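Local coordinates for protein restriction endonuclease LpnPI (Legionella pneumophila subsp. pneumophila str. Philadelphia 1, PDB 4RZL) that is a cytosine modification-dependent restriction endonuclease whose N-terminal, SRA-like DNA-recognition domain, the part described here, probably binds DNA carrying the modified base, at residues Thr186-Pro191 against Gly221-Leu226; Gly75-Ser80 against Ile89-Asn94. All coordinates share one frame; numbering follows the deposited sequence.

Contact 1. Residues Thr186-Pro191 against Gly221-Leu226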
ATOM      1  N   THR A 186      -2.790  -0.373  -9.374  1.00 12.10           N
ATOM      2  CA  THR A 186      -3.984  -1.166  -9.637  1.00 11.46           C
ATOM      3  C   THR A 186      -4.338  -2.003  -8.417  1.00 13.18           C
ATOM      4  O   THR A 186      -3.478  -2.692  -7.868  1.00 13.67           O
ATOM      5  CB  THR A 186      -3.782  -2.133 -10.819  1.00 17.32           C
ATOM      6  OG1 THR A 186      -3.436  -1.392 -11.989  1.00 16.47           O
ATOM      7  CG2 THR A 186      -5.050  -2.977 -11.060  1.00 13.22           C
ATOM      8  N   ILE A 187      -5.595  -1.958  -7.997  1.00 12.90           N
ATOM      9  CA  ILE A 187      -6.030  -2.834  -6.919  1.00 12.03           C
ATOM     10  C   ILE A 187      -6.494  -4.163  -7.523  1.00 11.65           C
ATOM     11  O   ILE A 187      -7.363  -4.202  -8.392  1.00 11.96           O
ATOM     12  CB  ILE A 187      -7.152  -2.193  -6.072  1.00 11.53           C
ATOM     13  CG1 ILE A 187      -6.656  -0.873  -5.463  1.00 14.47           C
ATOM     14  CG2 ILE A 187      -7.588  -3.137  -4.967  1.00 11.74           C
ATOM     15  CD1 ILE A 187      -7.664  -0.171  -4.612  1.00 19.22           C
ATOM     16  N   LEU A 188      -5.895  -5.251  -7.059  1.00 13.87           N
ATOM     17  CA  LEU A 188      -6.208  -6.578  -7.589  1.00 13.71           C
ATOM     18  C   LEU A 188      -7.520  -7.160  -7.048  1.00 16.44           C
ATOM     19  O   LEU A 188      -7.927  -6.882  -5.919  1.00 12.75           O
ATOM     20  CB  LEU A 188      -5.072  -7.542  -7.276  1.00 10.54           C
ATOM     21  CG  LEU A 188      -3.710  -7.204  -7.868  1.00 17.34           C
ATOM     22  CD1 LEU A 188      -2.670  -8.193  -7.359  1.00 11.87           C
ATOM     23  CD2 LEU A 188      -3.775  -7.217  -9.394  1.00 12.84           C
ATOM     24  N   ASN A 189      -8.157  -7.999  -7.857  1.00 15.07           N
ATOM     25  CA  ASN A 189      -9.354  -8.703  -7.434  1.00 14.65           C
ATOM     26  C   ASN A 189      -9.004  -9.804  -6.430  1.00 16.60           C
ATOM     27  O   ASN A 189      -9.021 -10.991  -6.750  1.00 18.18           O
ATOM     28  CB  ASN A 189     -10.085  -9.285  -8.654  1.00 15.73           C
ATOM     29  CG  ASN A 189     -11.408  -9.950  -8.292  1.00 24.56           C
ATOM     30  OD1 ASN A 189     -11.930  -9.779  -7.191  1.00 18.52           O
ATOM     31  ND2 ASN A 189     -11.951 -10.721  -9.224  1.00 36.02           N
ATOM     32  N   ILE A 190      -8.659  -9.387  -5.220  1.00 15.94           N
ATOM     33  CA  ILE A 190      -8.363 -10.288  -4.117  1.00 12.68           C
ATOM     34  C   ILE A 190      -9.206  -9.829  -2.945  1.00 13.92           C
ATOM     35  O   ILE A 190      -8.904  -8.803  -2.335  1.00 16.74           O
ATOM     36  CB  ILE A 190      -6.883 -10.260  -3.716  1.00 14.63           C
ATOM     37  CG1 ILE A 190      -5.999 -10.753  -4.867  1.00 14.81           C
ATOM     38  CG2 ILE A 190      -6.665 -11.054  -2.426  1.00 12.16           C
ATOM     39  CD1 ILE A 190      -4.511 -10.693  -4.572  1.00 12.19           C
ATOM     40  N   PRO A 191     -10.296 -10.555  -2.653  1.00 17.80           N
ATOM     41  CA  PRO A 191     -11.181 -10.113  -1.562  1.00 11.85           C
ATOM     42  C   PRO A 191     -10.577 -10.317  -0.172  1.00 14.16           C
ATOM     43  O   PRO A 191     -11.008  -9.662   0.768  1.00 13.09           O
ATOM     44  CB  PRO A 191     -12.437 -10.977  -1.742  1.00 13.25           C
ATOM     45  CG  PRO A 191     -11.967 -12.192  -2.546  1.00 26.19           C
ATOM     46  CD  PRO A 191     -10.855 -11.684  -3.429  1.00 15.16           C
ATOM     47  N   GLY A 221       1.828  -9.504 -16.419  1.00 15.84           N
ATOM     48  CA  GLY A 221       1.712  -8.056 -16.420  1.00 16.64           C
ATOM     49  C   GLY A 221       0.286  -7.574 -16.654  1.00 19.99           C
ATOM     50  O   GLY A 221       0.055  -6.375 -16.755  1.00 19.70           O
ATOM     51  N   LYS A 222      -0.679  -8.493 -16.715  1.00 16.39           N
ATOM     52  CA  LYS A 222      -2.088  -8.120 -16.923  1.00 22.36           C
ATOM     53  C   LYS A 222      -2.908  -8.429 -15.673  1.00 19.27           C
ATOM     54  O   LYS A 222      -3.064  -9.586 -15.285  1.00 25.71           O
ATOM     55  CB  LYS A 222      -2.683  -8.849 -18.133  1.00 22.16           C
ATOM     56  CG  LYS A 222      -2.185  -8.333 -19.480  1.00 31.99           C
ATOM     57  N   ALA A 223      -3.394  -7.387 -15.020  1.00 19.79           N
ATOM     58  CA  ALA A 223      -4.015  -7.539 -13.710  1.00 17.10           C
ATOM     59  C   ALA A 223      -5.498  -7.845 -13.801  1.00 20.07           C
ATOM     60  O   ALA A 223      -6.204  -7.286 -14.635  1.00 22.05           O
ATOM     61  CB  ALA A 223      -3.803  -6.290 -12.897  1.00 15.40           C
ATOM     62  N   ASP A 224      -5.967  -8.733 -12.939  1.00 17.55           N
ATOM     63  CA  ASP A 224      -7.401  -8.884 -12.698  1.00 20.33           C
ATOM     64  C   ASP A 224      -7.806  -7.797 -11.699  1.00 14.47           C
ATOM     65  O   ASP A 224      -7.534  -7.910 -10.506  1.00 16.50           O
ATOM     66  CB  ASP A 224      -7.727 -10.283 -12.163  1.00 20.76           C
ATOM     67  CG  ASP A 224      -9.222 -10.522 -11.983  1.00 27.11           C
ATOM     68  OD1 ASP A 224     -10.028  -9.739 -12.518  1.00 30.63           O
ATOM     69  OD2 ASP A 224      -9.594 -11.530 -11.344  1.00 32.34           O
ATOM     70  N   VAL A 225      -8.407  -6.731 -12.210  1.00 16.15           N
ATOM     71  CA  VAL A 225      -8.672  -5.523 -11.434  1.00 16.36           C
ATOM     72  C   VAL A 225      -9.947  -5.653 -10.604  1.00 20.06           C
ATOM     73  O   VAL A 225     -10.962  -6.161 -11.088  1.00 16.02           O
ATOM     74  CB  VAL A 225      -8.806  -4.277 -12.354  1.00 16.53           C
ATOM     75  CG1 VAL A 225      -8.887  -2.993 -11.523  1.00 11.82           C
ATOM     76  CG2 VAL A 225      -7.648  -4.201 -13.345  1.00 14.43           C
ATOM     77  N   LEU A 226      -9.895  -5.175  -9.361  1.00 14.23           N
ATOM     78  CA  LEU A 226     -11.081  -5.085  -8.519  1.00 14.50           C
ATOM     79  C   LEU A 226     -11.932  -3.906  -8.991  1.00 15.99           C
ATOM     80  O   LEU A 226     -11.676  -2.750  -8.633  1.00 14.13           O
ATOM     81  CB  LEU A 226     -10.703  -4.928  -7.043  1.00 12.33           C
ATOM     82  CG  LEU A 226     -11.665  -5.462  -5.974  1.00 15.79           C
ATOM     83  CD1 LEU A 226     -11.051  -5.353  -4.578  1.00 13.79           C
ATOM     84  CD2 LEU A 226     -12.998  -4.763  -6.004  1.00 19.89           C
TER

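Contact 2. Residues Gly75-Ser80 against Ile89-Asn94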
ATOM      1  N   GLY A  75      -4.861  17.871   1.844  1.00 38.88           N
ATOM      2  CA  GLY A  75      -5.255  18.280   0.507  1.00 41.34           C
ATOM      3  C   GLY A  75      -4.068  18.577  -0.400  1.00 34.25           C
ATOM      4  O   GLY A  75      -4.191  18.513  -1.625  1.00 33.19           O
ATOM      5  N   ASP A  76      -2.920  18.914   0.186  1.00 28.60           N
ATOM      6  CA  ASP A  76      -1.730  19.180  -0.624  1.00 30.49           C
ATOM      7  C   ASP A  76      -1.223  17.904  -1.290  1.00 34.41           C
ATOM      8  O   ASP A  76      -0.735  17.949  -2.420  1.00 34.27           O
ATOM      9  CB  ASP A  76      -0.619  19.805   0.213  1.00 34.27           C
ATOM     10  CG  ASP A  76      -1.000  21.184   0.755  1.00 39.51           C
ATOM     11  OD1 ASP A  76      -1.729  21.919   0.063  1.00 30.76           O
ATOM     12  OD2 ASP A  76      -0.557  21.530   1.870  1.00 34.96           O
ATOM     13  N   TRP A  77      -1.351  16.765  -0.606  1.00 23.50           N
ATOM     14  CA  TRP A  77      -0.969  15.487  -1.208  1.00 23.90           C
ATOM     15  C   TRP A  77      -2.186  14.579  -1.236  1.00 19.23           C
ATOM     16  O   TRP A  77      -2.350  13.717  -0.377  1.00 19.17           O
ATOM     17  CB  TRP A  77       0.184  14.845  -0.439  1.00 21.21           C
ATOM     18  CG  TRP A  77       1.338  15.771  -0.263  1.00 23.05           C
ATOM     19  CD1 TRP A  77       1.669  16.469   0.868  1.00 19.80           C
ATOM     20  CD2 TRP A  77       2.312  16.121  -1.250  1.00 20.25           C
ATOM     21  NE1 TRP A  77       2.796  17.225   0.642  1.00 24.30           N
ATOM     22  CE2 TRP A  77       3.208  17.031  -0.649  1.00 24.19           C
ATOM     23  CE3 TRP A  77       2.511  15.762  -2.589  1.00 14.67           C
ATOM     24  CZ2 TRP A  77       4.285  17.575  -1.334  1.00 20.72           C
ATOM     25  CZ3 TRP A  77       3.577  16.308  -3.265  1.00 22.48           C
ATOM     26  CH2 TRP A  77       4.456  17.204  -2.636  1.00 18.99           C
ATOM     27  N   PRO A  78      -3.052  14.781  -2.232  1.00 18.27           N
ATOM     28  CA  PRO A  78      -4.367  14.135  -2.223  1.00 25.07           C
ATOM     29  C   PRO A  78      -4.360  12.633  -2.593  1.00 19.60           C
ATOM     30  O   PRO A  78      -4.824  12.287  -3.686  1.00 23.06           O
ATOM     31  CB  PRO A  78      -5.139  14.949  -3.268  1.00 23.58           C
ATOM     32  CG  PRO A  78      -4.084  15.391  -4.238  1.00 26.65           C
ATOM     33  CD  PRO A  78      -2.838  15.617  -3.429  1.00 19.80           C
ATOM     34  N   ASP A  79      -3.878  11.759  -1.707  1.00 18.39           N
ATOM     35  CA  ASP A  79      -4.008  10.319  -1.957  1.00 17.51           C
ATOM     36  C   ASP A  79      -5.476   9.966  -2.150  1.00 24.57           C
ATOM     37  O   ASP A  79      -6.338  10.529  -1.477  1.00 21.20           O
ATOM     38  CB  ASP A  79      -3.439   9.486  -0.813  1.00 17.25           C
ATOM     39  CG  ASP A  79      -1.958   9.727  -0.590  1.00 22.68           C
ATOM     40  OD1 ASP A  79      -1.208   9.914  -1.568  1.00 23.76           O
ATOM     41  OD2 ASP A  79      -1.537   9.703   0.577  1.00 27.17           O
ATOM     42  N   SER A  80      -5.770   9.041  -3.061  1.00 19.01           N
ATOM     43  CA  SER A  80      -7.165   8.681  -3.307  1.00 18.94           C
ATOM     44  C   SER A  80      -7.353   7.272  -3.856  1.00 21.79           C
ATOM     45  O   SER A  80      -6.464   6.698  -4.494  1.00 17.06           O
ATOM     46  CB  SER A  80      -7.808   9.672  -4.282  1.00 23.01           C
ATOM     47  OG  SER A  80      -7.189   9.569  -5.548  1.00 23.98           O
ATOM     48  N   ILE A  89      -4.260   6.300  -6.121  1.00 13.71           N
ATOM     49  CA  ILE A  89      -3.265   7.338  -6.374  1.00 13.82           C
ATOM     50  C   ILE A  89      -2.577   7.681  -5.068  1.00 14.77           C
ATOM     51  O   ILE A  89      -3.239   8.008  -4.087  1.00 13.73           O
ATOM     52  CB  ILE A  89      -3.889   8.596  -6.978  1.00 16.07           C
ATOM     53  CG1 ILE A  89      -4.522   8.259  -8.329  1.00 14.41           C
ATOM     54  CG2 ILE A  89      -2.828   9.686  -7.138  1.00 19.81           C
ATOM     55  CD1 ILE A  89      -5.247   9.422  -8.951  1.00 22.76           C
ATOM     56  N   TYR A  90      -1.249   7.600  -5.076  1.00 13.25           N
ATOM     57  CA  TYR A  90      -0.434   7.655  -3.869  1.00 14.68           C
ATOM     58  C   TYR A  90       0.740   8.613  -4.028  1.00 17.26           C
ATOM     59  O   TYR A  90       1.448   8.557  -5.032  1.00 16.36           O
ATOM     60  CB  TYR A  90       0.084   6.254  -3.549  1.00 15.10           C
ATOM     61  CG  TYR A  90       1.039   6.172  -2.385  1.00 14.78           C
ATOM     62  CD1 TYR A  90       0.573   6.151  -1.076  1.00 11.77           C
ATOM     63  CD2 TYR A  90       2.409   6.092  -2.597  1.00 17.41           C
ATOM     64  CE1 TYR A  90       1.454   6.055  -0.010  1.00 18.96           C
ATOM     65  CE2 TYR A  90       3.303   6.002  -1.530  1.00 19.28           C
ATOM     66  CZ  TYR A  90       2.821   5.982  -0.244  1.00 18.48           C
ATOM     67  OH  TYR A  90       3.708   5.882   0.809  1.00 19.88           O
ATOM     68  N   TYR A  91       0.952   9.488  -3.052  1.00 12.28           N
ATOM     69  CA  TYR A  91       2.065  10.436  -3.128  1.00 15.58           C
ATOM     70  C   TYR A  91       3.238   9.976  -2.276  1.00 16.80           C
ATOM     71  O   TYR A  91       3.050   9.432  -1.184  1.00 16.87           O
ATOM     72  CB  TYR A  91       1.609  11.840  -2.715  1.00 17.17           C
ATOM     73  CG  TYR A  91       0.760  12.495  -3.780  1.00 17.22           C
ATOM     74  CD1 TYR A  91      -0.613  12.292  -3.821  1.00 17.71           C
ATOM     75  CD2 TYR A  91       1.338  13.282  -4.772  1.00 17.58           C
ATOM     76  CE1 TYR A  91      -1.388  12.861  -4.805  1.00 22.04           C
ATOM     77  CE2 TYR A  91       0.557  13.883  -5.758  1.00 16.28           C
ATOM     78  CZ  TYR A  91      -0.802  13.666  -5.769  1.00 22.80           C
ATOM     79  OH  TYR A  91      -1.590  14.233  -6.747  1.00 28.16           O
ATOM     80  N   GLY A  92       4.419  10.234  -2.738  1.00 12.12           N
ATOM     81  CA  GLY A  92       5.620   9.753  -2.176  1.00 12.55           C
ATOM     82  C   GLY A  92       6.054  10.475  -0.916  1.00 14.51           C
ATOM     83  O   GLY A  92       5.409  11.284  -0.440  1.00 12.63           O
ATOM     84  N   ASP A  93       7.167  10.078  -0.404  1.00 12.19           N
ATOM     85  CA  ASP A  93       7.629  10.449   0.852  1.00 15.66           C
ATOM     86  C   ASP A  93       8.596  11.675   0.869  1.00 20.55           C
ATOM     87  O   ASP A  93       9.357  11.721   1.695  1.00 17.34           O
ATOM     88  CB  ASP A  93       8.180   9.287   1.647  1.00 18.44           C
ATOM     89  CG  ASP A  93       9.460   8.674   1.051  1.00 23.86           C
ATOM     90  OD1 ASP A  93       9.811   8.887  -0.057  1.00 21.11           O
ATOM     91  OD2 ASP A  93      10.064   7.927   1.702  1.00 24.62           O
ATOM     92  N   ASN A  94       8.533  12.513  -0.084  1.00 18.88           N
ATOM     93  CA  ASN A  94       9.304  13.743  -0.078  1.00 17.91           C
ATOM     94  C   ASN A  94       8.334  14.915   0.042  1.00 16.87           C
ATOM     95  O   ASN A  94       8.045  15.581  -0.859  1.00 16.68           O
ATOM     96  CB  ASN A  94      10.236  13.907  -1.301  1.00 17.48           C
ATOM     97  CG  ASN A  94      11.254  15.060  -1.136  1.00 23.05           C
ATOM     98  OD1 ASN A  94      11.640  15.329  -0.094  1.00 17.02           O
ATOM     99  ND2 ASN A  94      11.623  15.695  -2.184  1.00 16.24           N
TER
HETATM  100  O   HOH W   1       1.089   9.651   0.928  1.00 31.80           O

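Contact 1. Residues Thr186-Pro191 against Gly221-Leu226
Leu-226 and Asn-189 tie the end of strand 176-187 to the loop that follows helix 212-220 through two backbone hydrogen bonds. The bond from Leu-226 N to Ile-187 O is 2.9 Å long and almost straight, 176° at the hydrogen; Asn-189 N gives the second to Asp-224 O at 2.7 Å. Together they bracket Leu-188 and Val-225, whose CA atoms lie 4.7 Å apart in a single isolated bridge, and the touching parts run 69° from each other. Asn-189 is also the centre of an inverse gamma turn, in which Ile-190 N bonds to Leu-188 O.

One polar side-chain pair is added. With CG of Asn-189 anti to its backbone N (chi1 -176°), Asn-189 ND2 donates a long hydrogen bond, 3.3 Å, to Asp-224 OD2 from above the carboxylate plane, the amide and carboxylate planes being nearly perpendicular.

Apolar contacts flank the bridge. Thr-186 CG2 sits 3.7 Å from Val-225 CG2, while Thr-186 OG1 bonds to Gly-156 O. Leu-188 CD2 reaches Ala-223 CB at 3.6 Å, and Phe-214 of helix 212-220 also touches Leu-188. On Leu-226, CD1 packs 4.1 Å from Ile-187 CG2.

Two main-chain bonds therefore fix the loop against the strand end, while the long bond from Asn-189 to the exposed Asp-224 probably adds less.

Contact 2. Residues Gly75-Ser80 against Ile89-Asn94
Ile-89 pairs with Ser-80 as an antiparallel hydrogen-bonded pair: Ile-89 N donates to Ser-80 O at 2.8 Å, and Ser-80 N returns a bond to Ile-89 O at 2.9 Å. On the same face of the sheet, Ser-80 OG lies 3.7 Å from Ile-89 CB. Ile-89 O is also approached by Asp-79 CA, a CA-H...O contact of 3.2 Å.

At Tyr-90 the side chain points away from 75-80, and its main chain faces the carboxylate of Asp-79. Ser-80 and Ile-89 belong to the beta-hairpin of strands 80-82 and 87-91, and Asp-79 lies just before its first strand; the second strand pairs in turn with strand 176-187 within the mixed sheet of the recognition domain. Also ahead of the hairpin, Pro-78 centres an inverse gamma turn, closed by Asp-79 N on Trp-77 O.

Tyr-91 extends the pairing by using a side chain as acceptor: its N donates to Asp-79 OD1 at 2.7 Å, nearly along the C-O axis. The other oxygen, Asp-79 OD2, is bonded by Thr-70 OG1 and by a water that also reaches Tyr-91 O, so both ends of the carboxylate are held. Tyr-91 CG lies anti to its carbonyl carbon (chi1 -74°), and the ring beyond it packs against Trp-77 and Pro-78. Tyr-91 CE1 meets Pro-78 CD at 3.4 Å, and Tyr-91 CD2 lies in plane at the edge of the indole, 3.5 Å from Trp-77 CE3. The planes of the Trp-77 six-membered ring and the Tyr-91 ring are 59° apart, an oblique pair, and Trp-77 CA sits over one Tyr-91 face, toward the rim. Lys-171 is a second partner of the indole, through a cation-pi contact.

At Asn-94, ND2 bonds to Gln-179 O.

Strand 176-187 connects the two contacts. Contact 1 is built on its C-terminal end, whereas contact 2 involves strand 87-91, its antiparallel neighbour in the mixed sheet: Tyr-90 pairs with Ala-183 and Gly-92 with Tyr-181. The centres are about 21 Å apart and the nearest atoms about 7 Å; they share a sheet without touching. In sequence they lie in series: contact 2 lies at the open end of a local hairpin, and contact 1 ties in the loop after helix 212-220. The assembly holds one protein chain, and a role for either contact in DNA recognition is not established.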